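Variant surface glycoprotein MITat 1.13 (PDB 6Z8H) probably forms the dense coat on the surface of the trypanosome, one of many antigenically distinct versions that let the parasite evade the host immune response. Local coordinates at residues Val70-Ala75 / Gly345-Pro350; Tyr66-Thr71 / Pro369-Ala374. All coordinates share one frame; numbering follows the deposited sequence.

Both contacts lie at one end of the elongated chain, on the last turns of helix 34-75, which is the first helix of the model and gives both of them their first segment. Their centres are about 7 Å apart, and they share Val70 and Thr71. Contact 1 sets strand 348-351, from a two-stranded antiparallel hairpin, across the end of the helix; contact 2 lays the later helix 368-383 alongside it, one turn earlier. The two partner segments also meet, with Ile349 CD1 against Ala374 and Trp371. The late part of the N-terminal fold thus closes over the first helix, next to the interface with the second subunit.

Contact 1 (Val70-Ala75 / Gly345-Pro350); sequences VTAALA and GSTRIP
Small methyl groups at the end of helix 34-75 face two side chains, Thr347 in the loop leading into strand 348-351 and Ile349 on the strand itself; helix segment 70-75 and strand segment 348-350 cross at 91°. Ala75 is the focus. Its CB points at the strand and meets Ile349 CG2 at 3.7 Å. Ala75 CB also lies 3.8 Å from Thr347 CG2 and touches the carbonyl O of Arg348, so it faces a shallow group made of these two methyls and that oxygen. Ile349 reaches in with CG2, which stands anti to its own carbonyl carbon, while CG1 takes the crowded position between N and C (chi1 56°). The same CG2 continues one turn back to Thr71 CG2, 4.0 Å away, and these two side chains cross at roughly a right angle. Thr347 divides its branches: OG1 sits beside the backbone N (chi1 -58°), 4.0 Å from Ala72 CB, which leaves CG2 anti to N and turned to Ala75. That hydroxyl is hydrogen-bonded to the carbonyl oxygens of Ile344 and Asp343 at the end of helix 336-345. Arg348 turns the other way, its NH2 hydrogen-bonded to Thr359 OG1 on the partner strand 358-361 of the hairpin. Ile362 and Leu365 close further round Ile349, and Leu378 of helix 368-383 packs on Ala75. With no hydrogen bond between helix and strand, the join rests on van der Waals contact, mostly between methyl groups, and the two buried threonine hydroxyls are satisfied within their own stretches of chain, that of Thr71 being turned back to its own helix.

Contact 2 (Tyr66-Thr71 / Pro369-Ala374); sequences YSKLVT and PQWGDA
This is a buried helix-helix contact in which one tryptophan of helix 368-383 reaches across to helix 34-75, near the end of the long molecule. The short segments run nearly parallel, 23° apart, with axes 10.0 Å from each other, a separation spanned largely by the Trp371 indole, whose CG stands anti to the carbonyl carbon (chi1 -61°). Lys68 sets its CG over one face of the ring, 4.1 Å from the centroid of the six-membered ring and 25° off the normal, a CH-pi contact displaced toward CH2 and CZ2. Ser67 CB approaches the same benzo ring obliquely, 3.8 Å from CE3. In the A-type VSG N-terminal domain, two long helices form the core of each subunit, and here the first of them, 34-75, receives the late helix 368-383 along its flank. The indole NE1 makes a weak hydrogen bond to Ile362 O, and Lys68 NZ has long, weak ion pairs with Asp363 and Glu64. At the foot of the indole, Thr71 OG1 touches Trp371 CB at 3.5 Å. This hydroxyl donates to Ser67 O at 2.8 Å from above the carbonyl plane, sharing that oxygen with Thr71 N, so the bond back to its own helix holds the side chain's rotation. Thr71 CG2 then reaches Ala374 CB, a looser contact at 4.4 Å, while Ile349 of strand 348-351 packs against both Trp371 and Ala374.

Contact 1 (Val70-Ala75 / Gly345-Pro350)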
ATOM      1  N   VAL A  70      -4.701  11.137 -30.888  1.00 21.99           N
ATOM      2  CA  VAL A  70      -6.040  11.519 -31.336  1.00 22.05           C
ATOM      3  C   VAL A  70      -6.053  12.979 -31.753  1.00 21.74           C
ATOM      4  O   VAL A  70      -6.597  13.346 -32.809  1.00 22.33           O
ATOM      5  CB  VAL A  70      -7.087  11.218 -30.251  1.00 23.06           C
ATOM      6  CG1 VAL A  70      -8.439  11.781 -30.642  1.00 24.06           C
ATOM      7  CG2 VAL A  70      -7.172   9.739 -29.998  1.00 24.36           C
ATOM      8  N   THR A  71      -5.474  13.839 -30.918  1.00 20.85           N
ATOM      9  CA  THR A  71      -5.470  15.265 -31.202  1.00 22.46           C
ATOM     10  C   THR A  71      -4.720  15.560 -32.488  1.00 23.16           C
ATOM     11  O   THR A  71      -5.204  16.293 -33.352  1.00 23.45           O
ATOM     12  CB  THR A  71      -4.844  16.019 -30.030  1.00 22.77           C
ATOM     13  OG1 THR A  71      -5.512  15.686 -28.792  1.00 23.34           O
ATOM     14  CG2 THR A  71      -4.886  17.513 -30.244  1.00 23.92           C
ATOM     15  N   ALA A  72      -3.545  14.970 -32.655  1.00 23.05           N
ATOM     16  CA  ALA A  72      -2.775  15.187 -33.874  1.00 23.37           C
ATOM     17  C   ALA A  72      -3.488  14.626 -35.099  1.00 23.55           C
ATOM     18  O   ALA A  72      -3.434  15.222 -36.175  1.00 25.00           O
ATOM     19  CB  ALA A  72      -1.390  14.548 -33.703  1.00 23.53           C
ATOM     20  N   ALA A  73      -4.093  13.441 -34.974  1.00 21.92           N
ATOM     21  CA  ALA A  73      -4.798  12.857 -36.097  1.00 23.46           C
ATOM     22  C   ALA A  73      -5.902  13.771 -36.574  1.00 24.49           C
ATOM     23  O   ALA A  73      -6.171  13.822 -37.770  1.00 25.33           O
ATOM     24  CB  ALA A  73      -5.383  11.512 -35.696  1.00 24.05           C
ATOM     25  N   LEU A  74      -6.528  14.532 -35.693  1.00 24.15           N
ATOM     26  CA  LEU A  74      -7.603  15.430 -36.118  1.00 25.45           C
ATOM     27  C   LEU A  74      -7.051  16.697 -36.745  1.00 26.65           C
ATOM     28  O   LEU A  74      -7.605  17.191 -37.736  1.00 29.05           O
ATOM     29  CB  LEU A  74      -8.428  15.825 -34.895  1.00 27.20           C
ATOM     30  CG  LEU A  74      -9.921  15.982 -35.059  1.00 32.42           C
ATOM     31  CD1 LEU A  74     -10.503  14.560 -35.181  1.00 34.31           C
ATOM     32  CD2 LEU A  74     -10.501  16.734 -33.888  1.00 32.53           C
ATOM     33  N   ALA A  75      -5.952  17.212 -36.195  1.00 26.13           N
ATOM     34  CA  ALA A  75      -5.434  18.513 -36.596  1.00 27.55           C
ATOM     35  C   ALA A  75      -4.466  18.484 -37.772  1.00 27.14           C
ATOM     36  O   ALA A  75      -4.356  19.490 -38.469  1.00 28.84           O
ATOM     37  CB  ALA A  75      -4.706  19.155 -35.416  1.00 27.57           C
ATOM     38  N   GLY A 345       4.243  15.873 -32.118  1.00 29.35           N
ATOM     39  CA  GLY A 345       4.297  16.921 -31.117  1.00 30.04           C
ATOM     40  C   GLY A 345       4.346  18.331 -31.670  1.00 30.23           C
ATOM     41  O   GLY A 345       3.968  19.272 -30.967  1.00 31.41           O
ATOM     42  N   SER A 346       4.806  18.501 -32.901  1.00 30.97           N
ATOM     43  CA  SER A 346       4.879  19.808 -33.540  1.00 31.52           C
ATOM     44  C   SER A 346       3.589  20.175 -34.265  1.00 30.48           C
ATOM     45  O   SER A 346       3.494  21.258 -34.851  1.00 30.52           O
ATOM     46  CB  SER A 346       6.035  19.837 -34.544  1.00 33.82           C
ATOM     47  OG  SER A 346       5.739  19.035 -35.668  1.00 36.07           O
ATOM     48  N   THR A 347       2.606  19.286 -34.278  1.00 28.87           N
ATOM     49  CA  THR A 347       1.338  19.594 -34.920  1.00 28.62           C
ATOM     50  C   THR A 347       0.689  20.802 -34.247  1.00 28.84           C
ATOM     51  O   THR A 347       0.547  20.841 -33.027  1.00 28.06           O
ATOM     52  CB  THR A 347       0.410  18.387 -34.814  1.00 29.47           C
ATOM     53  OG1 THR A 347       1.022  17.244 -35.417  1.00 32.77           O
ATOM     54  CG2 THR A 347      -0.893  18.656 -35.532  1.00 28.80           C
ATOM     55  N   ARG A 348       0.307  21.794 -35.047  1.00 30.30           N
ATOM     56  CA  ARG A 348      -0.315  23.008 -34.533  1.00 30.99           C
ATOM     57  C   ARG A 348      -1.809  22.781 -34.330  1.00 29.93           C
ATOM     58  O   ARG A 348      -2.474  22.129 -35.143  1.00 29.71           O
ATOM     59  CB  ARG A 348      -0.057  24.179 -35.487  1.00 33.60           C
ATOM     60  CG  ARG A 348       1.426  24.486 -35.667  1.00 36.67           C
ATOM     61  CD  ARG A 348       1.665  25.798 -36.410  1.00 39.83           C
ATOM     62  NE  ARG A 348       1.247  26.951 -35.613  1.00 42.55           N
ATOM     63  CZ  ARG A 348       1.975  27.503 -34.642  1.00 44.39           C
ATOM     64  NH1 ARG A 348       3.176  27.022 -34.337  1.00 45.56           N
ATOM     65  NH2 ARG A 348       1.501  28.542 -33.968  1.00 44.59           N
ATOM     66  N   ILE A 349      -2.316  23.290 -33.213  1.00 27.69           N
ATOM     67  CA  ILE A 349      -3.696  23.076 -32.776  1.00 27.53           C
ATOM     68  C   ILE A 349      -4.235  24.382 -32.225  1.00 26.42           C
ATOM     69  O   ILE A 349      -3.465  25.282 -31.867  1.00 27.97           O
ATOM     70  CB  ILE A 349      -3.802  21.982 -31.699  1.00 26.59           C
ATOM     71  CG1 ILE A 349      -2.907  22.306 -30.499  1.00 26.25           C
ATOM     72  CG2 ILE A 349      -3.418  20.621 -32.293  1.00 27.54           C
ATOM     73  CD1 ILE A 349      -3.145  21.400 -29.294  1.00 25.93           C
ATOM     74  N   PRO A 350      -5.560  24.521 -32.162  1.00 27.29           N
ATOM     75  CA  PRO A 350      -6.149  25.751 -31.609  1.00 28.40           C
ATOM     76  C   PRO A 350      -5.862  25.905 -30.122  1.00 28.70           C
ATOM     77  O   PRO A 350      -5.813  24.926 -29.375  1.00 28.65           O
ATOM     78  CB  PRO A 350      -7.654  25.581 -31.854  1.00 27.52           C
ATOM     79  CG  PRO A 350      -7.790  24.476 -32.799  1.00 28.16           C
ATOM     80  CD  PRO A 350      -6.572  23.595 -32.687  1.00 27.04           C
TER

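Contact 2 (Tyr66-Thr71 / Pro369-Ala374)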
ATOM      1  N   TYR A  66      -1.719   8.453 -26.207  1.00 23.05           N
ATOM      2  CA  TYR A  66      -2.944   8.228 -26.965  1.00 22.46           C
ATOM      3  C   TYR A  66      -3.684   9.530 -27.179  1.00 22.23           C
ATOM      4  O   TYR A  66      -4.221   9.770 -28.257  1.00 22.27           O
ATOM      5  CB  TYR A  66      -3.837   7.223 -26.236  1.00 22.75           C
ATOM      6  CG  TYR A  66      -5.090   6.894 -26.986  1.00 23.65           C
ATOM      7  CD1 TYR A  66      -5.053   6.175 -28.163  1.00 25.73           C
ATOM      8  CD2 TYR A  66      -6.311   7.334 -26.533  1.00 24.81           C
ATOM      9  CE1 TYR A  66      -6.208   5.894 -28.869  1.00 26.31           C
ATOM     10  CE2 TYR A  66      -7.477   7.041 -27.204  1.00 26.05           C
ATOM     11  CZ  TYR A  66      -7.418   6.336 -28.391  1.00 26.47           C
ATOM     12  OH  TYR A  66      -8.594   6.071 -29.049  1.00 28.41           O
ATOM     13  N   SER A  67      -3.759  10.370 -26.157  1.00 22.28           N
ATOM     14  CA  SER A  67      -4.401  11.661 -26.349  1.00 23.34           C
ATOM     15  C   SER A  67      -3.686  12.496 -27.395  1.00 25.54           C
ATOM     16  O   SER A  67      -4.337  13.171 -28.198  1.00 24.09           O
ATOM     17  CB  SER A  67      -4.494  12.395 -25.021  1.00 26.41           C
ATOM     18  OG  SER A  67      -5.476  11.764 -24.240  1.00 31.26           O
ATOM     19  N   LYS A  68      -2.354  12.415 -27.396  1.00 24.34           N
ATOM     20  CA  LYS A  68      -1.473  13.134 -28.351  1.00 26.98           C
ATOM     21  C   LYS A  68      -1.782  12.648 -29.772  1.00 24.52           C
ATOM     22  O   LYS A  68      -1.793  13.491 -30.689  1.00 23.62           O
ATOM     23  CB  LYS A  68      -0.000  12.906 -27.995  1.00 27.15           C
ATOM     24  CG  LYS A  68       0.601  13.929 -27.040  1.00 28.81           C
ATOM     25  CD  LYS A  68       2.088  14.138 -27.228  1.00 31.49           C
ATOM     26  CE  LYS A  68       2.879  13.952 -25.952  1.00 36.24           C
ATOM     27  NZ  LYS A  68       4.337  14.071 -26.187  1.00 36.23           N
ATOM     28  N   LEU A  69      -2.025  11.342 -29.942  1.00 22.34           N
ATOM     29  CA  LEU A  69      -2.306  10.742 -31.248  1.00 21.89           C
ATOM     30  C   LEU A  69      -3.678  11.181 -31.749  1.00 22.25           C
ATOM     31  O   LEU A  69      -3.838  11.523 -32.920  1.00 23.69           O
ATOM     32  CB  LEU A  69      -2.251   9.217 -31.184  1.00 22.66           C
ATOM     33  CG  LEU A  69      -0.875   8.558 -31.065  1.00 24.06           C
ATOM     34  CD1 LEU A  69      -1.027   7.075 -30.845  1.00 24.32           C
ATOM     35  CD2 LEU A  69      -0.108   8.837 -32.346  1.00 25.05           C
ATOM     36  N   VAL A  70      -4.701  11.137 -30.888  1.00 21.99           N
ATOM     37  CA  VAL A  70      -6.040  11.519 -31.336  1.00 22.05           C
ATOM     38  C   VAL A  70      -6.053  12.979 -31.753  1.00 21.74           C
ATOM     39  O   VAL A  70      -6.597  13.346 -32.809  1.00 22.33           O
ATOM     40  CB  VAL A  70      -7.087  11.218 -30.251  1.00 23.06           C
ATOM     41  CG1 VAL A  70      -8.439  11.781 -30.642  1.00 24.06           C
ATOM     42  CG2 VAL A  70      -7.172   9.739 -29.998  1.00 24.36           C
ATOM     43  N   THR A  71      -5.474  13.839 -30.918  1.00 20.85           N
ATOM     44  CA  THR A  71      -5.470  15.265 -31.202  1.00 22.46           C
ATOM     45  C   THR A  71      -4.720  15.560 -32.488  1.00 23.16           C
ATOM     46  O   THR A  71      -5.204  16.293 -33.352  1.00 23.45           O
ATOM     47  CB  THR A  71      -4.844  16.019 -30.030  1.00 22.77           C
ATOM     48  OG1 THR A  71      -5.512  15.686 -28.792  1.00 23.34           O
ATOM     49  CG2 THR A  71      -4.886  17.513 -30.244  1.00 23.92           C
ATOM     50  N   PRO A 369      -6.229  19.034 -20.710  1.00 21.38           N
ATOM     51  CA  PRO A 369      -7.281  20.053 -20.881  1.00 21.76           C
ATOM     52  C   PRO A 369      -7.129  20.857 -22.165  1.00 22.05           C
ATOM     53  O   PRO A 369      -8.123  21.169 -22.827  1.00 21.89           O
ATOM     54  CB  PRO A 369      -7.195  20.901 -19.592  1.00 21.43           C
ATOM     55  CG  PRO A 369      -6.484  20.012 -18.588  1.00 22.50           C
ATOM     56  CD  PRO A 369      -5.511  19.186 -19.433  1.00 22.08           C
ATOM     57  N   GLN A 370      -5.899  21.180 -22.546  1.00 23.13           N
ATOM     58  CA  GLN A 370      -5.679  21.927 -23.780  1.00 23.27           C
ATOM     59  C   GLN A 370      -5.914  21.059 -25.015  1.00 22.49           C
ATOM     60  O   GLN A 370      -6.463  21.536 -26.017  1.00 22.65           O
ATOM     61  CB  GLN A 370      -4.281  22.550 -23.786  1.00 25.81           C
ATOM     62  CG  GLN A 370      -4.156  23.698 -22.799  1.00 28.20           C
ATOM     63  CD  GLN A 370      -2.735  24.145 -22.577  1.00 32.81           C
ATOM     64  OE1 GLN A 370      -1.881  23.359 -22.155  1.00 35.50           O
ATOM     65  NE2 GLN A 370      -2.472  25.415 -22.841  1.00 34.39           N
ATOM     66  N   TRP A 371      -5.542  19.780 -24.968  1.00 22.39           N
ATOM     67  CA  TRP A 371      -5.788  18.898 -26.107  1.00 22.13           C
ATOM     68  C   TRP A 371      -7.283  18.665 -26.315  1.00 21.98           C
ATOM     69  O   TRP A 371      -7.773  18.694 -27.449  1.00 23.07           O
ATOM     70  CB  TRP A 371      -5.066  17.576 -25.887  1.00 22.90           C
ATOM     71  CG  TRP A 371      -3.584  17.748 -25.777  1.00 24.53           C
ATOM     72  CD1 TRP A 371      -2.833  18.742 -26.338  1.00 26.75           C
ATOM     73  CD2 TRP A 371      -2.667  16.908 -25.067  1.00 26.41           C
ATOM     74  NE1 TRP A 371      -1.502  18.563 -26.033  1.00 26.79           N
ATOM     75  CE2 TRP A 371      -1.375  17.445 -25.249  1.00 26.13           C
ATOM     76  CE3 TRP A 371      -2.815  15.763 -24.283  1.00 27.71           C
ATOM     77  CZ2 TRP A 371      -0.239  16.876 -24.680  1.00 26.31           C
ATOM     78  CZ3 TRP A 371      -1.687  15.201 -23.710  1.00 28.99           C
ATOM     79  CH2 TRP A 371      -0.410  15.755 -23.916  1.00 27.68           C
ATOM     80  N   GLY A 372      -8.020  18.427 -25.229  1.00 20.15           N
ATOM     81  CA  GLY A 372      -9.464  18.311 -25.334  1.00 18.67           C
ATOM     82  C   GLY A 372     -10.122  19.556 -25.891  1.00 19.58           C
ATOM     83  O   GLY A 372     -11.026  19.463 -26.730  1.00 19.64           O
ATOM     84  N   ASP A 373      -9.728  20.731 -25.377  1.00 22.13           N
ATOM     85  CA  ASP A 373     -10.238  21.992 -25.907  1.00 22.00           C
ATOM     86  C   ASP A 373      -9.938  22.094 -27.397  1.00 21.74           C
ATOM     87  O   ASP A 373     -10.789  22.512 -28.193  1.00 22.27           O
ATOM     88  CB  ASP A 373      -9.578  23.157 -25.162  1.00 23.42           C
ATOM     89  CG  ASP A 373     -10.279  24.467 -25.358  1.00 26.09           C
ATOM     90  OD1 ASP A 373     -11.400  24.478 -25.889  1.00 26.59           O
ATOM     91  OD2 ASP A 373      -9.732  25.504 -24.933  1.00 30.86           O
ATOM     92  N   ALA A 374      -8.720  21.717 -27.794  1.00 21.47           N
ATOM     93  CA  ALA A 374      -8.365  21.772 -29.202  1.00 21.74           C
ATOM     94  C   ALA A 374      -9.275  20.875 -30.031  1.00 22.86           C
ATOM     95  O   ALA A 374      -9.696  21.248 -31.133  1.00 23.86           O
ATOM     96  CB  ALA A 374      -6.903  21.384 -29.396  1.00 21.52           C
TER